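Local coordinates for protein laminin subunit ALPHA-1 (Mus musculus, PDB 2JD4) that probably serves to attach the basement membrane to cell surfaces through the two metal-binding laminin G-like domains, LG4 and LG5, of its C-terminal region, at residues H96-T107 / M119-P127; I252-H260 / A270-L280. The protein carries 4 engineered substitutions. All blocks are in the same frame, centred on the assembly; numbering follows the deposited sequence.

Contact 1: H96-T107 / M119-P127; sequences HPALLSDGKWHT and MTVDGQESP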
loop_
_atom_site.group_PDB
_atom_site.type_symbol
_atom_site.label_atom_id
_atom_site.label_comp_id
_atom_site.label_asym_id
_atom_site.label_seq_id
_atom_site.Cartn_x
_atom_site.Cartn_y
_atom_site.Cartn_z
ATOM N N HIS A 96 -21.621 -5.408 5.028
ATOM C CA HIS A 96 -21.811 -6.569 4.171
ATOM C C HIS A 96 -20.717 -7.578 4.519
ATOM O O HIS A 96 -19.561 -7.203 4.731
ATOM C CB HIS A 96 -21.715 -6.161 2.702
ATOM C CG HIS A 96 -22.184 -7.216 1.750
ATOM N ND1 HIS A 96 -23.366 -7.111 1.045
ATOM C CD2 HIS A 96 -21.637 -8.400 1.392
ATOM C CE1 HIS A 96 -23.524 -8.187 0.295
ATOM N NE2 HIS A 96 -22.488 -8.985 0.488
ATOM N N PRO A 97 -21.072 -8.871 4.586
ATOM C CA PRO A 97 -20.151 -9.965 4.914
ATOM C C PRO A 97 -19.078 -10.327 3.884
ATOM O O PRO A 97 -18.019 -10.831 4.246
ATOM C CB PRO A 97 -21.097 -11.132 5.172
ATOM C CG PRO A 97 -22.193 -10.872 4.191
ATOM C CD PRO A 97 -22.438 -9.390 4.391
ATOM N N ALA A 98 -19.350 -10.079 2.609
ATOM C CA ALA A 98 -18.403 -10.420 1.549
ATOM C C ALA A 98 -16.972 -9.966 1.811
ATOM O O ALA A 98 -16.730 -8.831 2.222
ATOM C CB ALA A 98 -18.886 -9.851 0.218
ATOM N N LEU A 99 -16.029 -10.871 1.579
ATOM C CA LEU A 99 -14.610 -10.570 1.742
ATOM C C LEU A 99 -14.167 -10.125 0.342
ATOM O O LEU A 99 -14.252 -10.897 -0.614
ATOM C CB LEU A 99 -13.853 -11.828 2.179
ATOM C CG LEU A 99 -12.433 -11.648 2.722
ATOM C CD1 LEU A 99 -12.470 -10.810 3.995
ATOM C CD2 LEU A 99 -11.818 -13.012 3.010
ATOM N N LEU A 100 -13.707 -8.884 0.216
ATOM C CA LEU A 100 -13.314 -8.357 -1.097
ATOM C C LEU A 100 -11.843 -8.395 -1.484
ATOM O O LEU A 100 -11.514 -8.266 -2.659
ATOM C CB LEU A 100 -13.795 -6.912 -1.241
ATOM C CG LEU A 100 -15.265 -6.667 -1.589
ATOM C CD1 LEU A 100 -16.181 -7.101 -0.442
ATOM C CD2 LEU A 100 -15.437 -5.195 -1.878
ATOM N N SER A 101 -10.964 -8.570 -0.506
ATOM C CA SER A 101 -9.523 -8.572 -0.753
ATOM C C SER A 101 -8.900 -9.799 -1.435
ATOM O O SER A 101 -7.823 -10.243 -1.029
ATOM C CB SER A 101 -8.801 -8.307 0.568
ATOM O OG SER A 101 -9.221 -9.234 1.560
ATOM N N ASP A 102 -9.543 -10.327 -2.476
ATOM C CA ASP A 102 -9.014 -11.496 -3.178
ATOM C C ASP A 102 -8.352 -11.187 -4.518
ATOM O O ASP A 102 -7.939 -12.098 -5.235
ATOM C CB ASP A 102 -10.112 -12.544 -3.397
ATOM C CG ASP A 102 -11.319 -11.986 -4.133
ATOM O OD1 ASP A 102 -11.202 -10.918 -4.771
ATOM O OD2 ASP A 102 -12.390 -12.631 -4.079
ATOM N N GLY A 103 -8.258 -9.908 -4.864
ATOM C CA GLY A 103 -7.617 -9.537 -6.116
ATOM C C GLY A 103 -8.438 -9.786 -7.369
ATOM O O GLY A 103 -7.923 -9.689 -8.482
ATOM N N LYS A 104 -9.710 -10.124 -7.199
ATOM C CA LYS A 104 -10.583 -10.357 -8.343
ATOM C C LYS A 104 -11.604 -9.225 -8.414
ATOM O O LYS A 104 -11.928 -8.608 -7.399
ATOM C CB LYS A 104 -11.292 -11.706 -8.207
ATOM C CG LYS A 104 -10.351 -12.907 -8.283
ATOM C CD LYS A 104 -11.105 -14.207 -8.056
ATOM C CE LYS A 104 -10.213 -15.419 -8.290
ATOM N NZ LYS A 104 -9.068 -15.469 -7.343
ATOM N N TRP A 105 -12.100 -8.946 -9.615
ATOM C CA TRP A 105 -13.079 -7.876 -9.795
ATOM C C TRP A 105 -14.424 -8.172 -9.139
ATOM O O TRP A 105 -14.953 -9.278 -9.249
ATOM C CB TRP A 105 -13.306 -7.599 -11.283
ATOM C CG TRP A 105 -12.173 -6.874 -11.945
ATOM C CD1 TRP A 105 -11.180 -7.418 -12.718
ATOM C CD2 TRP A 105 -11.905 -5.472 -11.874
ATOM N NE1 TRP A 105 -10.311 -6.430 -13.133
ATOM C CE2 TRP A 105 -10.734 -5.227 -12.628
ATOM C CE3 TRP A 105 -12.541 -4.392 -11.244
ATOM C CZ2 TRP A 105 -10.188 -3.947 -12.768
ATOM C CZ3 TRP A 105 -11.998 -3.122 -11.382
ATOM C CH2 TRP A 105 -10.830 -2.910 -12.142
ATOM N N HIS A 106 -14.970 -7.169 -8.461
ATOM C CA HIS A 106 -16.265 -7.292 -7.798
ATOM C C HIS A 106 -17.132 -6.094 -8.171
ATOM O O HIS A 106 -16.619 -5.007 -8.438
ATOM C CB HIS A 106 -16.093 -7.304 -6.277
ATOM C CG HIS A 106 -15.265 -8.440 -5.766
ATOM N ND1 HIS A 106 -15.696 -9.750 -5.801
ATOM C CD2 HIS A 106 -14.033 -8.463 -5.203
ATOM C CE1 HIS A 106 -14.763 -10.530 -5.281
ATOM N NE2 HIS A 106 -13.744 -9.773 -4.913
ATOM N N THR A 107 -18.443 -6.293 -8.198
ATOM C CA THR A 107 -19.359 -5.199 -8.484
ATOM C C THR A 107 -19.954 -4.831 -7.129
ATOM O O THR A 107 -20.327 -5.709 -6.353
ATOM C CB THR A 107 -20.481 -5.628 -9.446
ATOM O OG1 THR A 107 -21.241 -6.685 -8.851
ATOM C CG2 THR A 107 -19.888 -6.110 -10.761
ATOM N N MET A 119 -26.897 -2.718 0.924
ATOM C CA MET A 119 -25.702 -2.902 0.102
ATOM C C MET A 119 -25.762 -4.186 -0.700
ATOM O O MET A 119 -26.396 -5.155 -0.288
ATOM C CB MET A 119 -24.453 -2.971 0.975
ATOM C CG MET A 119 -24.248 -1.820 1.918
ATOM S SD MET A 119 -22.751 -2.123 2.869
ATOM C CE MET A 119 -21.523 -1.964 1.526
ATOM N N THR A 120 -25.069 -4.198 -1.832
ATOM C CA THR A 120 -25.027 -5.375 -2.689
ATOM C C THR A 120 -23.607 -5.591 -3.199
ATOM O O THR A 120 -22.942 -4.644 -3.617
ATOM C CB THR A 120 -25.959 -5.217 -3.916
ATOM O OG1 THR A 120 -27.273 -4.844 -3.480
ATOM C CG2 THR A 120 -26.040 -6.522 -4.691
ATOM N N VAL A 121 -23.137 -6.831 -3.140
ATOM C CA VAL A 121 -21.810 -7.170 -3.639
ATOM C C VAL A 121 -21.971 -8.403 -4.513
ATOM O O VAL A 121 -22.461 -9.434 -4.062
ATOM C CB VAL A 121 -20.801 -7.466 -2.498
ATOM C CG1 VAL A 121 -19.445 -7.887 -3.094
ATOM C CG2 VAL A 121 -20.615 -6.222 -1.629
ATOM N N ASP A 122 -21.572 -8.282 -5.774
ATOM C CA ASP A 122 -21.686 -9.371 -6.729
ATOM C C ASP A 122 -23.101 -9.952 -6.756
ATOM O O ASP A 122 -23.275 -11.162 -6.821
ATOM C CB ASP A 122 -20.678 -10.484 -6.415
ATOM C CG ASP A 122 -19.232 -10.015 -6.522
ATOM O OD1 ASP A 122 -18.940 -9.187 -7.408
ATOM O OD2 ASP A 122 -18.386 -10.482 -5.727
ATOM N N GLY A 123 -24.105 -9.082 -6.693
ATOM C CA GLY A 123 -25.487 -9.532 -6.741
ATOM C C GLY A 123 -26.133 -9.993 -5.444
ATOM O O GLY A 123 -27.361 -10.121 -5.379
ATOM N N GLN A 124 -25.330 -10.255 -4.417
ATOM C CA GLN A 124 -25.871 -10.697 -3.133
ATOM C C GLN A 124 -26.268 -9.460 -2.332
ATOM O O GLN A 124 -25.416 -8.689 -1.897
ATOM C CB GLN A 124 -24.830 -11.537 -2.367
ATOM C CG GLN A 124 -23.572 -10.781 -1.939
ATOM C CD GLN A 124 -22.434 -11.696 -1.494
ATOM O OE1 GLN A 124 -22.571 -12.472 -0.542
ATOM N NE2 GLN A 124 -21.298 -11.601 -2.182
ATOM N N GLU A 125 -27.573 -9.277 -2.150
ATOM C CA GLU A 125 -28.104 -8.123 -1.433
ATOM C C GLU A 125 -28.209 -8.379 0.069
ATOM O O GLU A 125 -28.622 -9.457 0.497
ATOM C CB GLU A 125 -29.482 -7.755 -2.005
ATOM C CG GLU A 125 -30.022 -6.399 -1.571
ATOM C CD GLU A 125 -31.353 -6.053 -2.232
ATOM O OE1 GLU A 125 -31.423 -6.017 -3.481
ATOM O OE2 GLU A 125 -32.334 -5.813 -1.499
ATOM N N SER A 126 -27.820 -7.384 0.863
ATOM C CA SER A 126 -27.879 -7.492 2.320
ATOM C C SER A 126 -29.250 -7.037 2.805
ATOM O O SER A 126 -29.964 -6.338 2.094
ATOM C CB SER A 126 -26.824 -6.596 2.964
ATOM O OG SER A 126 -27.206 -5.234 2.854
ATOM N N PRO A 127 -29.642 -7.435 4.024
ATOM C CA PRO A 127 -30.953 -6.996 4.506
ATOM C C PRO A 127 -30.954 -5.475 4.648
ATOM O O PRO A 127 -29.898 -4.864 4.825
ATOM C CB PRO A 127 -31.077 -7.714 5.850
ATOM C CG PRO A 127 -30.349 -9.001 5.593
ATOM C CD PRO A 127 -29.105 -8.515 4.869
HETATM O O HOH W 1 -23.629 -5.992 -7.405
#

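Contact 2: I252-H260 / A270-L280; sequences IVDGKVLFH and ATYQPRAARAL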
loop_
_atom_site.group_PDB
_atom_site.type_symbol
_atom_site.label_atom_id
_atom_site.label_comp_id
_atom_site.label_asym_id
_atom_site.label_seq_id
_atom_site.Cartn_x
_atom_site.Cartn_y
_atom_site.Cartn_z
ATOM N N ILE A 252 20.721 -7.259 -1.701
ATOM C CA ILE A 252 20.969 -8.420 -2.546
ATOM C C ILE A 252 22.149 -8.043 -3.443
ATOM O O ILE A 252 22.063 -7.093 -4.214
ATOM C CB ILE A 252 19.746 -8.745 -3.450
ATOM C CG1 ILE A 252 18.520 -9.062 -2.587
ATOM C CG2 ILE A 252 20.067 -9.919 -4.350
ATOM C CD1 ILE A 252 17.276 -9.410 -3.395
ATOM N N VAL A 253 23.252 -8.775 -3.323
ATOM C CA VAL A 253 24.441 -8.513 -4.130
ATOM C C VAL A 253 24.917 -9.815 -4.770
ATOM O O VAL A 253 25.303 -10.755 -4.076
ATOM C CB VAL A 253 25.584 -7.926 -3.265
ATOM C CG1 VAL A 253 26.838 -7.727 -4.109
ATOM C CG2 VAL A 253 25.142 -6.601 -2.657
ATOM N N ASP A 254 24.869 -9.863 -6.098
ATOM C CA ASP A 254 25.288 -11.035 -6.859
ATOM C C ASP A 254 24.553 -12.315 -6.473
ATOM O O ASP A 254 25.164 -13.380 -6.356
ATOM C CB ASP A 254 26.798 -11.245 -6.714
ATOM C CG ASP A 254 27.599 -10.076 -7.250
ATOM O OD1 ASP A 254 27.330 -9.641 -8.392
ATOM O OD2 ASP A 254 28.501 -9.593 -6.531
ATOM N N GLY A 255 23.243 -12.208 -6.278
ATOM C CA GLY A 255 22.454 -13.376 -5.931
ATOM C C GLY A 255 22.436 -13.775 -4.468
ATOM O O GLY A 255 21.747 -14.723 -4.097
ATOM N N LYS A 256 23.186 -13.069 -3.630
ATOM C CA LYS A 256 23.216 -13.380 -2.203
ATOM C C LYS A 256 22.565 -12.271 -1.384
ATOM O O LYS A 256 22.530 -11.119 -1.807
ATOM C CB LYS A 256 24.663 -13.567 -1.733
ATOM C CG LYS A 256 25.334 -14.817 -2.280
ATOM C CD LYS A 256 26.768 -14.544 -2.700
ATOM C CE LYS A 256 27.597 -13.976 -1.564
ATOM N NZ LYS A 256 29.002 -13.734 -2.000
ATOM N N VAL A 257 22.052 -12.626 -0.211
ATOM C CA VAL A 257 21.431 -11.649 0.668
ATOM C C VAL A 257 22.396 -11.340 1.811
ATOM O O VAL A 257 22.923 -12.256 2.455
ATOM C CB VAL A 257 20.099 -12.177 1.244
ATOM C CG1 VAL A 257 19.511 -11.168 2.221
ATOM C CG2 VAL A 257 19.112 -12.431 0.112
ATOM N N LEU A 258 22.631 -10.050 2.045
ATOM C CA LEU A 258 23.532 -9.604 3.101
ATOM C C LEU A 258 22.797 -8.738 4.118
ATOM O O LEU A 258 21.993 -7.871 3.755
ATOM C CB LEU A 258 24.686 -8.794 2.510
ATOM C CG LEU A 258 25.440 -9.387 1.320
ATOM C CD1 LEU A 258 26.549 -8.430 0.888
ATOM C CD2 LEU A 258 26.015 -10.745 1.697
ATOM N N PHE A 259 23.084 -8.989 5.391
ATOM C CA PHE A 259 22.496 -8.253 6.503
ATOM C C PHE A 259 23.672 -7.668 7.290
ATOM O O PHE A 259 24.373 -8.397 7.990
ATOM C CB PHE A 259 21.674 -9.217 7.370
ATOM C CG PHE A 259 21.079 -8.594 8.608
ATOM C CD1 PHE A 259 20.634 -7.278 8.609
ATOM C CD2 PHE A 259 20.905 -9.357 9.757
ATOM C CE1 PHE A 259 20.023 -6.732 9.734
ATOM C CE2 PHE A 259 20.293 -8.824 10.892
ATOM C CZ PHE A 259 19.850 -7.509 10.881
ATOM N N HIS A 260 23.897 -6.362 7.141
ATOM C CA HIS A 260 24.996 -5.676 7.825
ATOM C C HIS A 260 24.499 -4.918 9.041
ATOM O O HIS A 260 23.403 -4.364 9.037
ATOM C CB HIS A 260 25.668 -4.654 6.905
ATOM C CG HIS A 260 26.077 -5.196 5.573
ATOM N ND1 HIS A 260 27.091 -6.116 5.421
ATOM C CD2 HIS A 260 25.616 -4.929 4.327
ATOM C CE1 HIS A 260 27.238 -6.395 4.138
ATOM N NE2 HIS A 260 26.355 -5.688 3.453
ATOM N N ALA A 270 26.095 -10.896 8.136
ATOM C CA ALA A 270 25.547 -12.244 8.004
ATOM C C ALA A 270 25.247 -12.416 6.514
ATOM O O ALA A 270 24.501 -11.626 5.933
ATOM C CB ALA A 270 24.271 -12.380 8.815
ATOM N N THR A 271 25.814 -13.447 5.898
ATOM C CA THR A 271 25.633 -13.675 4.467
ATOM C C THR A 271 24.920 -14.979 4.109
ATOM O O THR A 271 25.300 -16.054 4.578
ATOM C CB THR A 271 27.002 -13.656 3.749
ATOM O OG1 THR A 271 27.601 -12.362 3.894
ATOM C CG2 THR A 271 26.850 -13.976 2.279
ATOM N N TYR A 272 23.891 -14.874 3.268
ATOM C CA TYR A 272 23.134 -16.041 2.819
ATOM C C TYR A 272 23.349 -16.297 1.331
ATOM O O TYR A 272 22.981 -15.473 0.493
ATOM C CB TYR A 272 21.631 -15.861 3.060
ATOM C CG TYR A 272 20.800 -16.964 2.427
ATOM C CD1 TYR A 272 20.876 -18.276 2.897
ATOM C CD2 TYR A 272 19.978 -16.705 1.329
ATOM C CE1 TYR A 272 20.158 -19.307 2.289
ATOM C CE2 TYR A 272 19.254 -17.730 0.711
ATOM C CZ TYR A 272 19.350 -19.027 1.198
ATOM O OH TYR A 272 18.638 -20.042 0.599
ATOM N N GLN A 273 23.942 -17.439 1.002
ATOM C CA GLN A 273 24.170 -17.786 -0.394
ATOM C C GLN A 273 23.441 -19.077 -0.740
ATOM O O GLN A 273 23.705 -20.125 -0.154
ATOM C CB GLN A 273 25.664 -17.948 -0.677
ATOM C CG GLN A 273 25.965 -18.376 -2.104
ATOM C CD GLN A 273 27.417 -18.184 -2.475
ATOM O OE1 GLN A 273 28.314 -18.714 -1.819
ATOM N NE2 GLN A 273 27.660 -17.421 -3.535
ATOM N N PRO A 274 22.502 -19.013 -1.697
ATOM C CA PRO A 274 21.729 -20.185 -2.123
ATOM C C PRO A 274 22.552 -21.162 -2.966
ATOM O O PRO A 274 23.586 -20.792 -3.522
ATOM C CB PRO A 274 20.581 -19.563 -2.911
ATOM C CG PRO A 274 21.242 -18.379 -3.555
ATOM C CD PRO A 274 22.059 -17.802 -2.412
ATOM N N ARG A 275 22.077 -22.402 -3.059
ATOM C CA ARG A 275 22.759 -23.443 -3.829
ATOM C C ARG A 275 23.017 -22.995 -5.265
ATOM O O ARG A 275 24.098 -23.216 -5.809
ATOM C CB ARG A 275 21.921 -24.725 -3.853
ATOM C CG ARG A 275 21.369 -25.159 -2.505
ATOM C CD ARG A 275 20.731 -26.541 -2.608
ATOM N NE ARG A 275 19.801 -26.813 -1.516
ATOM C CZ ARG A 275 18.625 -26.208 -1.366
ATOM N NH1 ARG A 275 18.232 -25.291 -2.243
ATOM N NH2 ARG A 275 17.839 -26.521 -0.345
ATOM N N ALA A 276 22.012 -22.376 -5.876
ATOM C CA ALA A 276 22.131 -21.893 -7.246
ATOM C C ALA A 276 22.238 -20.373 -7.240
ATOM O O ALA A 276 21.569 -19.699 -6.456
ATOM C CB ALA A 276 20.921 -22.331 -8.063
ATOM N N ALA A 277 23.079 -19.838 -8.120
ATOM C CA ALA A 277 23.285 -18.396 -8.217
ATOM C C ALA A 277 22.011 -17.639 -8.591
ATOM O O ALA A 277 21.754 -16.550 -8.082
ATOM C CB ALA A 277 24.383 -18.098 -9.235
ATOM N N ARG A 278 21.217 -18.220 -9.483
ATOM C CA ARG A 278 19.981 -17.590 -9.934
ATOM C C ARG A 278 18.748 -17.992 -9.125
ATOM O O ARG A 278 17.627 -17.609 -9.461
ATOM C CB ARG A 278 19.764 -17.912 -11.414
ATOM C CG ARG A 278 19.868 -19.394 -11.743
ATOM C CD ARG A 278 18.616 -20.158 -11.350
ATOM N NE ARG A 278 18.837 -21.602 -11.332
ATOM C CZ ARG A 278 19.297 -22.309 -12.360
ATOM N NH1 ARG A 278 19.593 -21.710 -13.506
ATOM N NH2 ARG A 278 19.462 -23.619 -12.241
ATOM N N ALA A 279 18.958 -18.750 -8.055
ATOM C CA ALA A 279 17.855 -19.216 -7.219
ATOM C C ALA A 279 16.906 -18.115 -6.754
ATOM O O ALA A 279 15.685 -18.266 -6.832
ATOM C CB ALA A 279 18.402 -19.963 -6.011
ATOM N N LEU A 280 17.462 -17.006 -6.276
ATOM C CA LEU A 280 16.640 -15.908 -5.773
ATOM C C LEU A 280 16.022 -14.992 -6.828
ATOM O O LEU A 280 15.053 -14.288 -6.539
ATOM C CB LEU A 280 17.444 -15.072 -4.768
ATOM C CG LEU A 280 17.881 -15.803 -3.493
ATOM C CD1 LEU A 280 18.625 -14.841 -2.576
ATOM C CD2 LEU A 280 16.667 -16.373 -2.777
HETATM O O HOH W 2 20.183 -16.185 -6.021
#

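Contact 1: H96-T107 / M119-P127
In a laminin G β-sandwich, the type I' turn from V121 to Q124 joins two antiparallel strands and meets H96 and A98 of the connection that leads from strand 91-95 of one sheet to strand 106-113 of the other, and H106 and T107 at the start of the latter. V121 straddles two partners: CG1, anti to the backbone N (chi1 177°), touches A98 CB at 3.9 Å, while CG2 sits squarely over the H96 ring in a CH-pi contact, 3.8 Å from its centroid. Q124 O comes in at the edge of that imidazole, near its plane. The turn's D122 is gripped in three places. Its OD2 accepts from H106 ND1 (2.8 Å) with the syn lone pair, and its OD1 from T107 N (3.0 Å), 31° out of the carboxylate plane; D122 N returns a nearly straight bond to T107 O (2.9 Å). H106 NE2 donates to D102 OD1 (2.8 Å), which K104 N approaches from the opposite face in an Asx turn. With both nitrogens donating to carboxylates, H106 is likely to be protonated and fixed in rotation. H96, by contrast, is buried with neither ring nitrogen hydrogen-bonded, which would probably disfavour a charge there.

Contact 2: I252-H260 / A270-L280
Strands 256-260 and 270-272 run antiparallel, their axes 4.9 Å apart at 167°. V257 with Y272 and F259 with A270 are hydrogen-bonded pairs, each exchanging two N-H...O bonds; L258 and T271 form the non-hydrogen-bonded pair between them. On the L258 face the two side chains lie side by side, L258 CD2 pressing tightly on T271 CG2 at 3.4 Å. K256 bends at chi2 (138°) and chi3, laying its methylenes obliquely across Q273, with CD 3.1 Å from Q273 NE2 and CE 3.9 Å from T271 CG2. An alanine in place of K256 would probably uncover the Q273 side chain and T271 CG2, leaving the glutamine amide freer to turn. Beyond the strands the chain curls back, and V257 CG2 meets L280 CD1 at 3.6 Å, the two side chains crossing at about a right angle. There a water donates to G255 O and A277 O and accepts from L280 N, tying the type I' turn at G255 to the returning loop. Strand 247-253 pairs with 256-262 in the same sheet, whereas V257 and F259 reach across to strands 286-293 and 296-301, and Y272 to L299 and V301 of the latter.

Contacts 1 and 2 belong to successive laminin G domains of one chain, with centres 42 Å apart and nearest atoms about 23 Å apart, so they do not touch. They concern comparable parts of the fold: 96-105 and 273-280 both follow a strand hairpin and lead toward the opposing sheet, on the way to strands 106-113 and 286-293. In contact 1 the connection packs H96 and A98 on the hairpin turn of the sheet it enters, and the polar bonds to D122 come at its end, where strand 106-113 begins; in contact 2 the backbone pairing belongs to the hairpin before the connection, which is itself held to the sheet it leaves by a water and by L280 on V257. Neither includes a magnesium ligand.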